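Local coordinates for protein ribonucleoside-diphosphate reductase (Pseudomonas aeruginosa, PDB 5IM3) that probably reduces ribonucleoside diphosphates to the corresponding deoxyribonucleotides for DNA synthesis, and binds the allosteric nucleotide dATP, at residues A[322-330]-A[354-365]; A[687-698]-A[746-756]. All coordinates share one frame; numbering follows the deposited sequence.

Contact 1: A[322-330]-A[354-365]; sequences FFMRVAMGL and MSSTPTLFNAGT
The two backbones come closest where Gly329 lies against the turn Ala363-Gly364: the CA atoms of Gly329 and Gly364 are 3.7 Å apart, and Gly329 CA lies 3.5 Å from Gly364 N, so the chains meet with no side chain between them. Gly364 sits at the third position of a type II turn from Asn362 to Thr365, with the positive phi that suits glycine there. Next to this point Arg325 reaches over to the end of helix 357-362. Its chain bends at chi3, and Arg325 NH1 gives a hydrogen bond to Ala363 O (2.8 Å), with the oxygen close to the guanidinium plane and the N-H...O angle only 142°. NE of the same group forms a salt bridge with Glu317, so NE and NH1 each have a partner. The close-packed part continues with apolar groups. Ala363 CB touches Val326 CG1 at 3.9 Å, while Leu330 CD2 meets Thr359 CG2 at the same distance, their side chains crossing at about a right angle. Phe322, with CG anti to N (chi1 165°), brings CE1 to 3.5 Å from Leu360 O, which lies obliquely to the ring, and its CZ is near Leu360 CB.

The contact thins out at its margins. Phe323 CE1 makes a single contact with the methyl CE of Met354, at 4.0 Å. Toward solvent, exposed Phe361 turns its CB away from helix 319-330 and adds little.

The segments 322-330 and 357-362 thus cross nearly perpendicularly, at 101° with axes 9.0 Å apart. This is steep helix-helix packing, with Gly329 of the first helix against the type II turn that follows the second, within the all-alpha region of the ribonucleotide reductase large chain, where strand 353-355, paired with strand 600-608 of the barrel sheet, leads into helix 357-362.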
loop_
_atom_site.group_PDB
_atom_site.type_symbol
_atom_site.label_atom_id
_atom_site.label_comp_id
_atom_site.label_asym_id
_atom_site.label_seq_id
_atom_site.Cartn_x
_atom_site.Cartn_y
_atom_site.Cartn_z
ATOM N N PHE A 322 49.373 -33.200 -5.682
ATOM C CA PHE A 322 48.743 -32.015 -6.254
ATOM C C PHE A 322 49.506 -30.755 -5.867
ATOM O O PHE A 322 49.871 -29.947 -6.728
ATOM C CB PHE A 322 47.283 -31.927 -5.801
ATOM C CG PHE A 322 46.653 -30.580 -6.034
ATOM C CD1 PHE A 322 46.251 -30.194 -7.303
ATOM C CD2 PHE A 322 46.459 -29.703 -4.979
ATOM C CE1 PHE A 322 45.668 -28.954 -7.514
ATOM C CE2 PHE A 322 45.875 -28.465 -5.183
ATOM C CZ PHE A 322 45.478 -28.091 -6.451
ATOM N N PHE A 323 49.766 -30.575 -4.570
ATOM C CA PHE A 323 50.509 -29.401 -4.129
ATOM C C PHE A 323 51.911 -29.382 -4.716
ATOM O O PHE A 323 52.445 -28.307 -5.012
ATOM C CB PHE A 323 50.572 -29.356 -2.599
ATOM C CG PHE A 323 49.266 -28.998 -1.943
ATOM C CD1 PHE A 323 48.491 -27.956 -2.426
ATOM C CD2 PHE A 323 48.814 -29.705 -0.838
ATOM C CE1 PHE A 323 47.291 -27.626 -1.827
ATOM C CE2 PHE A 323 47.614 -29.378 -0.232
ATOM C CZ PHE A 323 46.850 -28.334 -0.732
ATOM N N MET A 324 52.516 -30.556 -4.899
ATOM C CA MET A 324 53.854 -30.612 -5.474
ATOM C C MET A 324 53.828 -30.258 -6.958
ATOM O O MET A 324 54.762 -29.626 -7.463
ATOM C CB MET A 324 54.458 -32.002 -5.251
ATOM C CG MET A 324 55.884 -32.167 -5.761
ATOM S SD MET A 324 57.062 -31.035 -4.988
ATOM C CE MET A 324 57.206 -31.760 -3.355
ATOM N N ARG A 325 52.766 -30.646 -7.673
ATOM C CA ARG A 325 52.647 -30.254 -9.076
ATOM C C ARG A 325 52.567 -28.742 -9.214
ATOM O O ARG A 325 53.215 -28.150 -10.082
ATOM C CB ARG A 325 51.419 -30.890 -9.728
ATOM C CG ARG A 325 50.912 -30.058 -10.924
ATOM C CD ARG A 325 49.860 -30.755 -11.745
ATOM N NE ARG A 325 48.564 -30.826 -11.073
ATOM C CZ ARG A 325 47.662 -29.848 -11.053
ATOM N NH1 ARG A 325 47.900 -28.684 -11.648
ATOM N NH2 ARG A 325 46.511 -30.032 -10.424
ATOM N N VAL A 326 51.737 -28.103 -8.390
ATOM C CA VAL A 326 51.593 -26.653 -8.475
ATOM C C VAL A 326 52.922 -25.985 -8.161
ATOM O O VAL A 326 53.349 -25.051 -8.856
ATOM C CB VAL A 326 50.476 -26.167 -7.530
ATOM C CG1 VAL A 326 50.284 -24.659 -7.654
ATOM C CG2 VAL A 326 49.177 -26.895 -7.829
ATOM N N ALA A 327 53.605 -26.468 -7.122
ATOM C CA ALA A 327 54.906 -25.924 -6.760
ATOM C C ALA A 327 55.898 -26.083 -7.904
ATOM O O ALA A 327 56.625 -25.143 -8.245
ATOM C CB ALA A 327 55.422 -26.613 -5.497
ATOM N N MET A 328 55.938 -27.272 -8.511
ATOM C CA MET A 328 56.836 -27.502 -9.640
ATOM C C MET A 328 56.488 -26.584 -10.803
ATOM O O MET A 328 57.369 -25.943 -11.390
ATOM C CB MET A 328 56.765 -28.969 -10.073
ATOM C CG MET A 328 57.386 -29.962 -9.083
ATOM S SD MET A 328 56.930 -31.680 -9.415
ATOM C CE MET A 328 57.916 -32.034 -10.865
ATOM N N GLY A 329 55.202 -26.502 -11.149
ATOM C CA GLY A 329 54.789 -25.642 -12.245
ATOM C C GLY A 329 55.185 -24.196 -12.041
ATOM O O GLY A 329 55.502 -23.493 -13.004
ATOM N N LEU A 330 55.181 -23.732 -10.794
ATOM C CA LEU A 330 55.596 -22.372 -10.485
ATOM C C LEU A 330 57.108 -22.202 -10.442
ATOM O O LEU A 330 57.577 -21.059 -10.377
ATOM C CB LEU A 330 54.993 -21.940 -9.143
ATOM C CG LEU A 330 53.471 -21.752 -9.136
ATOM C CD1 LEU A 330 52.983 -21.444 -7.728
ATOM C CD2 LEU A 330 53.051 -20.650 -10.106
ATOM N N MET A 354 47.830 -19.766 -0.155
ATOM C CA MET A 354 47.189 -20.545 -1.207
ATOM C C MET A 354 47.140 -19.715 -2.476
ATOM O O MET A 354 46.620 -18.596 -2.473
ATOM C CB MET A 354 45.779 -20.982 -0.796
ATOM C CG MET A 354 45.169 -22.031 -1.714
ATOM S SD MET A 354 46.200 -23.504 -1.905
ATOM C CE MET A 354 46.286 -24.098 -0.216
ATOM N N SER A 355 47.684 -20.266 -3.554
ATOM C CA SER A 355 47.604 -19.611 -4.845
ATOM C C SER A 355 46.148 -19.496 -5.279
ATOM O O SER A 355 45.260 -20.188 -4.771
ATOM C CB SER A 355 48.409 -20.390 -5.885
ATOM O OG SER A 355 49.745 -20.580 -5.450
ATOM N N SER A 356 45.908 -18.601 -6.233
ATOM C CA SER A 356 44.565 -18.399 -6.742
ATOM C C SER A 356 44.064 -19.655 -7.451
ATOM O O SER A 356 44.833 -20.543 -7.829
ATOM C CB SER A 356 44.536 -17.216 -7.707
ATOM O OG SER A 356 45.382 -17.465 -8.815
ATOM N N THR A 357 42.747 -19.707 -7.636
ATOM C CA THR A 357 42.105 -20.828 -8.321
ATOM C C THR A 357 42.731 -21.156 -9.672
ATOM O O THR A 357 42.987 -22.343 -9.931
ATOM C CB THR A 357 40.608 -20.511 -8.453
ATOM O OG1 THR A 357 39.944 -20.860 -7.228
ATOM C CG2 THR A 357 39.962 -21.264 -9.611
ATOM N N PRO A 358 42.992 -20.198 -10.568
ATOM C CA PRO A 358 43.592 -20.584 -11.858
ATOM C C PRO A 358 44.997 -21.140 -11.723
ATOM O O PRO A 358 45.354 -22.074 -12.450
ATOM C CB PRO A 358 43.561 -19.278 -12.673
ATOM C CG PRO A 358 43.487 -18.200 -11.670
ATOM C CD PRO A 358 42.694 -18.756 -10.517
ATOM N N THR A 359 45.812 -20.598 -10.817
ATOM C CA THR A 359 47.139 -21.165 -10.605
ATOM C C THR A 359 47.031 -22.607 -10.130
ATOM O O THR A 359 47.654 -23.509 -10.699
ATOM C CB THR A 359 47.929 -20.322 -9.601
ATOM O OG1 THR A 359 48.212 -19.039 -10.170
ATOM C CG2 THR A 359 49.246 -20.998 -9.240
ATOM N N LEU A 360 46.222 -22.845 -9.095
ATOM C CA LEU A 360 46.035 -24.201 -8.591
ATOM C C LEU A 360 45.609 -25.158 -9.694
ATOM O O LEU A 360 46.046 -26.315 -9.727
ATOM C CB LEU A 360 44.997 -24.199 -7.469
ATOM C CG LEU A 360 45.425 -23.543 -6.157
ATOM C CD1 LEU A 360 44.272 -23.581 -5.181
ATOM C CD2 LEU A 360 46.658 -24.239 -5.578
ATOM N N PHE A 361 44.762 -24.693 -10.613
ATOM C CA PHE A 361 44.193 -25.589 -11.610
ATOM C C PHE A 361 45.151 -25.855 -12.766
ATOM O O PHE A 361 45.175 -26.971 -13.300
ATOM C CB PHE A 361 42.881 -25.008 -12.141
ATOM C CG PHE A 361 42.065 -25.989 -12.929
ATOM C CD1 PHE A 361 42.187 -26.067 -14.306
ATOM C CD2 PHE A 361 41.180 -26.842 -12.290
ATOM C CE1 PHE A 361 41.438 -26.974 -15.035
ATOM C CE2 PHE A 361 40.431 -27.752 -13.014
ATOM C CZ PHE A 361 40.559 -27.818 -14.387
ATOM N N ASN A 362 45.951 -24.863 -13.162
ATOM C CA ASN A 362 46.703 -24.946 -14.403
ATOM C C ASN A 362 48.210 -25.035 -14.231
ATOM O O ASN A 362 48.887 -25.450 -15.173
ATOM C CB ASN A 362 46.385 -23.737 -15.291
ATOM C CG ASN A 362 44.951 -23.734 -15.753
ATOM O OD1 ASN A 362 44.394 -24.778 -16.091
ATOM N ND2 ASN A 362 44.336 -22.562 -15.757
ATOM N N ALA A 363 48.755 -24.656 -13.078
ATOM C CA ALA A 363 50.197 -24.738 -12.895
ATOM C C ALA A 363 50.659 -26.172 -13.114
ATOM O O ALA A 363 50.028 -27.116 -12.635
ATOM C CB ALA A 363 50.588 -24.252 -11.502
ATOM N N GLY A 364 51.739 -26.331 -13.871
ATOM C CA GLY A 364 52.282 -27.641 -14.166
ATOM C C GLY A 364 51.672 -28.332 -15.367
ATOM O O GLY A 364 52.035 -29.482 -15.644
ATOM N N THR A 365 50.759 -27.676 -16.082
ATOM C CA THR A 365 50.136 -28.209 -17.286
ATOM C C THR A 365 50.570 -27.397 -18.501
ATOM O O THR A 365 51.118 -26.297 -18.385
ATOM C CB THR A 365 48.605 -28.186 -17.179
ATOM O OG1 THR A 365 48.138 -26.836 -17.283
ATOM C CG2 THR A 365 48.135 -28.779 -15.856
#

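Contact 2: A[687-698]-A[746-756]; sequences QSMEAISYYAIQ and ETLDWAPLRER
Hydrogen bonding at this contact converges on Glu690, whose extended side chain carries the carboxylate to the loop ahead of helix 751-757. Trp750 NE1 donates to the anti lone pair of Glu690 OE2 in a nearly straight bond (3.1 Å, 172°); carboxylate and indole are almost coplanar. On its syn side Glu690 OE2 takes Thr747 N at 3.0 Å, and Leu748 N adds a weak bond to the same oxygen. Glu690 OE1 accepts from Thr747 OG1 at 2.8 Å, met from above the carboxylate plane. Several donors thus grip the buried carboxylate and fix its rotation, and they would probably favour its ionised form.

Aromatic contacts follow one turn along the helix. Tyr694 presents an edge to the face of Trp750 in a T-shaped pair, centroids 5.2 Å apart and planes at 67°. One face of the Tyr694 ring receives Leu753 CD2 in a CH-pi contact, 3.8 Å from the ring centroid.

Aliphatic groups fill in around the rings: Leu748 CD2 packs on Tyr694 CB at 3.7 Å, and Ile697 sends CD1 to the indole edge and CG2 to Leu753 CD2. Beyond them Arg756 NH2 lies beside Gln698 CG, its charge paired with Asp702 and, through NH1, with Asp705.

Within the segments 687-698 and 751-756 the helix axes run in roughly the same direction, at 30°. The indole also meets Trp869, Ile697 touches Pro724 of helix 724-735, and Ile692 of the long helix 679-707 packs on helix 620-640 and strand 659-663 of the barrel sheet.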
loop_
_atom_site.group_PDB
_atom_site.type_symbol
_atom_site.label_atom_id
_atom_site.label_comp_id
_atom_site.label_asym_id
_atom_site.label_seq_id
_atom_site.Cartn_x
_atom_site.Cartn_y
_atom_site.Cartn_z
ATOM N N GLN A 687 46.827 -3.087 12.178
ATOM C CA GLN A 687 48.205 -3.495 12.427
ATOM C C GLN A 687 48.584 -4.750 11.649
ATOM O O GLN A 687 49.738 -4.886 11.229
ATOM C CB GLN A 687 48.411 -3.716 13.921
ATOM C CG GLN A 687 48.136 -2.481 14.755
ATOM C CD GLN A 687 48.149 -2.766 16.240
ATOM O OE1 GLN A 687 47.306 -2.266 16.985
ATOM N NE2 GLN A 687 49.107 -3.573 16.682
ATOM N N SER A 688 47.646 -5.678 11.456
ATOM C CA SER A 688 47.967 -6.879 10.692
ATOM C C SER A 688 48.254 -6.537 9.235
ATOM O O SER A 688 49.149 -7.127 8.618
ATOM C CB SER A 688 46.830 -7.895 10.796
ATOM O OG SER A 688 45.581 -7.299 10.495
ATOM N N MET A 689 47.514 -5.580 8.669
ATOM C CA MET A 689 47.799 -5.153 7.304
ATOM C C MET A 689 49.119 -4.398 7.227
ATOM O O MET A 689 49.872 -4.555 6.259
ATOM C CB MET A 689 46.659 -4.286 6.769
ATOM C CG MET A 689 45.761 -5.008 5.782
ATOM S SD MET A 689 46.679 -5.692 4.392
ATOM C CE MET A 689 46.046 -7.366 4.376
ATOM N N GLU A 690 49.412 -3.569 8.231
ATOM C CA GLU A 690 50.686 -2.860 8.256
ATOM C C GLU A 690 51.854 -3.838 8.295
ATOM O O GLU A 690 52.892 -3.600 7.668
ATOM C CB GLU A 690 50.733 -1.918 9.459
ATOM C CG GLU A 690 51.987 -1.060 9.524
ATOM C CD GLU A 690 52.079 -0.246 10.803
ATOM O OE1 GLU A 690 51.224 -0.432 11.695
ATOM O OE2 GLU A 690 53.013 0.577 10.918
ATOM N N ALA A 691 51.704 -4.943 9.029
ATOM C CA ALA A 691 52.772 -5.933 9.106
ATOM C C ALA A 691 52.946 -6.655 7.774
ATOM O O ALA A 691 54.058 -6.737 7.240
ATOM C CB ALA A 691 52.483 -6.929 10.228
ATOM N N ILE A 692 51.853 -7.190 7.223
ATOM C CA ILE A 692 51.925 -7.847 5.920
ATOM C C ILE A 692 52.476 -6.886 4.874
ATOM O O ILE A 692 53.311 -7.260 4.042
ATOM C CB ILE A 692 50.539 -8.388 5.520
ATOM C CG1 ILE A 692 50.074 -9.440 6.528
ATOM C CG2 ILE A 692 50.577 -8.985 4.114
ATOM C CD1 ILE A 692 48.657 -9.927 6.314
ATOM N N SER A 693 52.026 -5.630 4.909
ATOM C CA SER A 693 52.466 -4.651 3.918
ATOM C C SER A 693 53.973 -4.449 3.973
ATOM O O SER A 693 54.650 -4.437 2.937
ATOM C CB SER A 693 51.748 -3.326 4.145
ATOM O OG SER A 693 52.394 -2.290 3.437
ATOM N N TYR A 694 54.513 -4.267 5.179
ATOM C CA TYR A 694 55.952 -4.104 5.337
ATOM C C TYR A 694 56.701 -5.279 4.721
ATOM O O TYR A 694 57.634 -5.096 3.933
ATOM C CB TYR A 694 56.288 -3.961 6.823
ATOM C CG TYR A 694 57.714 -3.557 7.114
ATOM C CD1 TYR A 694 58.728 -4.503 7.158
ATOM C CD2 TYR A 694 58.044 -2.230 7.359
ATOM C CE1 TYR A 694 60.031 -4.140 7.430
ATOM C CE2 TYR A 694 59.346 -1.857 7.635
ATOM C CZ TYR A 694 60.334 -2.815 7.666
ATOM O OH TYR A 694 61.631 -2.450 7.940
ATOM N N TYR A 695 56.287 -6.502 5.063
ATOM C CA TYR A 695 56.969 -7.690 4.561
ATOM C C TYR A 695 56.788 -7.845 3.056
ATOM O O TYR A 695 57.737 -8.190 2.344
ATOM C CB TYR A 695 56.455 -8.923 5.302
ATOM C CG TYR A 695 56.734 -8.868 6.784
ATOM C CD1 TYR A 695 57.957 -8.405 7.252
ATOM C CD2 TYR A 695 55.777 -9.259 7.712
ATOM C CE1 TYR A 695 58.228 -8.344 8.589
ATOM C CE2 TYR A 695 56.043 -9.197 9.061
ATOM C CZ TYR A 695 57.278 -8.733 9.479
ATOM O OH TYR A 695 57.564 -8.661 10.803
ATOM N N ALA A 696 55.579 -7.597 2.553
ATOM C CA ALA A 696 55.348 -7.707 1.118
ATOM C C ALA A 696 56.215 -6.714 0.354
ATOM O O ALA A 696 56.880 -7.072 -0.626
ATOM C CB ALA A 696 53.866 -7.491 0.809
ATOM N N ILE A 697 56.236 -5.458 0.801
ATOM C CA ILE A 697 57.082 -4.463 0.154
ATOM C C ILE A 697 58.548 -4.855 0.284
ATOM O O ILE A 697 59.319 -4.758 -0.677
ATOM C CB ILE A 697 56.801 -3.066 0.743
ATOM C CG1 ILE A 697 55.383 -2.618 0.362
ATOM C CG2 ILE A 697 57.842 -2.051 0.251
ATOM C CD1 ILE A 697 54.950 -1.303 0.977
ATOM N N GLN A 698 58.954 -5.315 1.472
ATOM C CA GLN A 698 60.337 -5.741 1.663
ATOM C C GLN A 698 60.685 -6.913 0.754
ATOM O O GLN A 698 61.799 -6.984 0.218
ATOM C CB GLN A 698 60.572 -6.110 3.127
ATOM C CG GLN A 698 62.009 -6.469 3.445
ATOM C CD GLN A 698 62.212 -6.845 4.896
ATOM O OE1 GLN A 698 61.413 -7.580 5.476
ATOM N NE2 GLN A 698 63.281 -6.336 5.496
ATOM N N GLU A 746 50.746 4.622 13.052
ATOM C CA GLU A 746 51.750 3.682 12.577
ATOM C C GLU A 746 52.416 3.021 13.774
ATOM O O GLU A 746 52.712 3.687 14.769
ATOM C CB GLU A 746 52.812 4.384 11.720
ATOM C CG GLU A 746 52.245 5.201 10.572
ATOM C CD GLU A 746 53.315 5.960 9.810
ATOM O OE1 GLU A 746 52.960 6.893 9.058
ATOM O OE2 GLU A 746 54.509 5.625 9.970
ATOM N N THR A 747 52.660 1.714 13.671
ATOM C CA THR A 747 53.297 0.957 14.741
ATOM C C THR A 747 54.673 0.429 14.360
ATOM O O THR A 747 55.335 -0.190 15.200
ATOM C CB THR A 747 52.405 -0.216 15.169
ATOM O OG1 THR A 747 52.405 -1.222 14.150
ATOM C CG2 THR A 747 50.977 0.255 15.413
ATOM N N LEU A 748 55.121 0.653 13.127
ATOM C CA LEU A 748 56.422 0.206 12.651
ATOM C C LEU A 748 57.286 1.412 12.305
ATOM O O LEU A 748 56.836 2.560 12.336
ATOM C CB LEU A 748 56.276 -0.707 11.425
ATOM C CG LEU A 748 56.110 -2.209 11.668
ATOM C CD1 LEU A 748 54.948 -2.513 12.601
ATOM C CD2 LEU A 748 55.926 -2.923 10.337
ATOM N N ASP A 749 58.546 1.136 11.972
ATOM C CA ASP A 749 59.482 2.152 11.502
ATOM C C ASP A 749 59.655 1.971 9.999
ATOM O O ASP A 749 60.337 1.042 9.554
ATOM C CB ASP A 749 60.823 2.050 12.221
ATOM C CG ASP A 749 61.829 3.069 11.719
ATOM O OD1 ASP A 749 61.400 4.109 11.171
ATOM O OD2 ASP A 749 63.046 2.832 11.869
ATOM N N TRP A 750 59.044 2.863 9.224
ATOM C CA TRP A 750 59.049 2.754 7.772
ATOM C C TRP A 750 60.176 3.537 7.115
ATOM O O TRP A 750 60.446 3.317 5.929
ATOM C CB TRP A 750 57.710 3.237 7.210
ATOM C CG TRP A 750 56.569 2.319 7.512
ATOM C CD1 TRP A 750 55.813 2.297 8.649
ATOM C CD2 TRP A 750 56.050 1.289 6.664
ATOM N NE1 TRP A 750 54.857 1.314 8.562
ATOM C CE2 TRP A 750 54.980 0.682 7.350
ATOM C CE3 TRP A 750 56.385 0.821 5.390
ATOM C CZ2 TRP A 750 54.242 -0.367 6.805
ATOM C CZ3 TRP A 750 55.654 -0.222 4.851
ATOM C CH2 TRP A 750 54.594 -0.803 5.557
ATOM N N ALA A 751 60.836 4.436 7.843
ATOM C CA ALA A 751 61.889 5.243 7.233
ATOM C C ALA A 751 62.984 4.399 6.595
ATOM O O ALA A 751 63.388 4.719 5.464
ATOM C CB ALA A 751 62.472 6.204 8.277
ATOM N N PRO A 752 63.498 3.338 7.228
ATOM C CA PRO A 752 64.532 2.538 6.550
ATOM C C PRO A 752 64.023 1.839 5.304
ATOM O O PRO A 752 64.753 1.747 4.309
ATOM C CB PRO A 752 64.963 1.533 7.630
ATOM C CG PRO A 752 64.528 2.139 8.922
ATOM C CD PRO A 752 63.263 2.868 8.603
ATOM N N LEU A 753 62.789 1.329 5.330
ATOM C CA LEU A 753 62.239 0.678 4.147
ATOM C C LEU A 753 61.890 1.691 3.064
ATOM O O LEU A 753 62.016 1.389 1.872
ATOM C CB LEU A 753 61.008 -0.144 4.526
ATOM C CG LEU A 753 60.418 -1.014 3.414
ATOM C CD1 LEU A 753 61.434 -2.039 2.925
ATOM C CD2 LEU A 753 59.147 -1.705 3.891
ATOM N N ARG A 754 61.455 2.893 3.452
ATOM C CA ARG A 754 61.211 3.948 2.477
ATOM C C ARG A 754 62.478 4.326 1.721
ATOM O O ARG A 754 62.388 4.900 0.630
ATOM C CB ARG A 754 60.626 5.182 3.173
ATOM C CG ARG A 754 60.281 6.334 2.232
ATOM C CD ARG A 754 59.661 7.509 2.976
ATOM N NE ARG A 754 58.305 7.214 3.439
ATOM C CZ ARG A 754 57.994 6.801 4.665
ATOM N NH1 ARG A 754 58.936 6.628 5.582
ATOM N NH2 ARG A 754 56.728 6.560 4.979
ATOM N N GLU A 755 63.654 4.012 2.270
ATOM C CA GLU A 755 64.904 4.300 1.577
ATOM C C GLU A 755 65.242 3.201 0.578
ATOM O O GLU A 755 65.581 3.484 -0.576
ATOM C CB GLU A 755 66.036 4.471 2.590
ATOM C CG GLU A 755 67.332 5.003 1.998
ATOM C CD GLU A 755 68.472 5.003 2.996
ATOM O OE1 GLU A 755 68.482 4.127 3.889
ATOM O OE2 GLU A 755 69.356 5.878 2.892
ATOM N N ARG A 756 65.151 1.936 1.003
ATOM C CA ARG A 756 65.515 0.833 0.116
ATOM C C ARG A 756 64.572 0.729 -1.073
ATOM O O ARG A 756 64.983 0.279 -2.148
ATOM C CB ARG A 756 65.533 -0.491 0.881
ATOM C CG ARG A 756 65.788 -1.706 -0.018
ATOM C CD ARG A 756 66.585 -2.795 0.687
ATOM N NE ARG A 756 65.739 -3.743 1.409
ATOM C CZ ARG A 756 65.563 -5.020 1.077
ATOM N NH1 ARG A 756 66.168 -5.550 0.021
ATOM N NH2 ARG A 756 64.774 -5.783 1.820
#

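From the N terminus the chain passes through the two ATP cone ranges before reaching helix 319-330. Contact 1 closes the first loop, in which 23 residues, including helix 337-349, lead back to strand 353-355 and helix 357-362. The chain then runs through rather more than half of the barrel range to helix 679-707, and contact 2 closes a second loop of 47 residues, containing helix 724-735. The loops are in series, neither enclosing nor crossing the other. The centres of contacts 1 and 2 lie 29 Å apart. The nearest atoms of contact 1 and contact 2 are about 12 Å apart. Helix 620-640 touches both, tying the all-alpha region of 322-330/354-365 to the barrel region of 687-698/746-756.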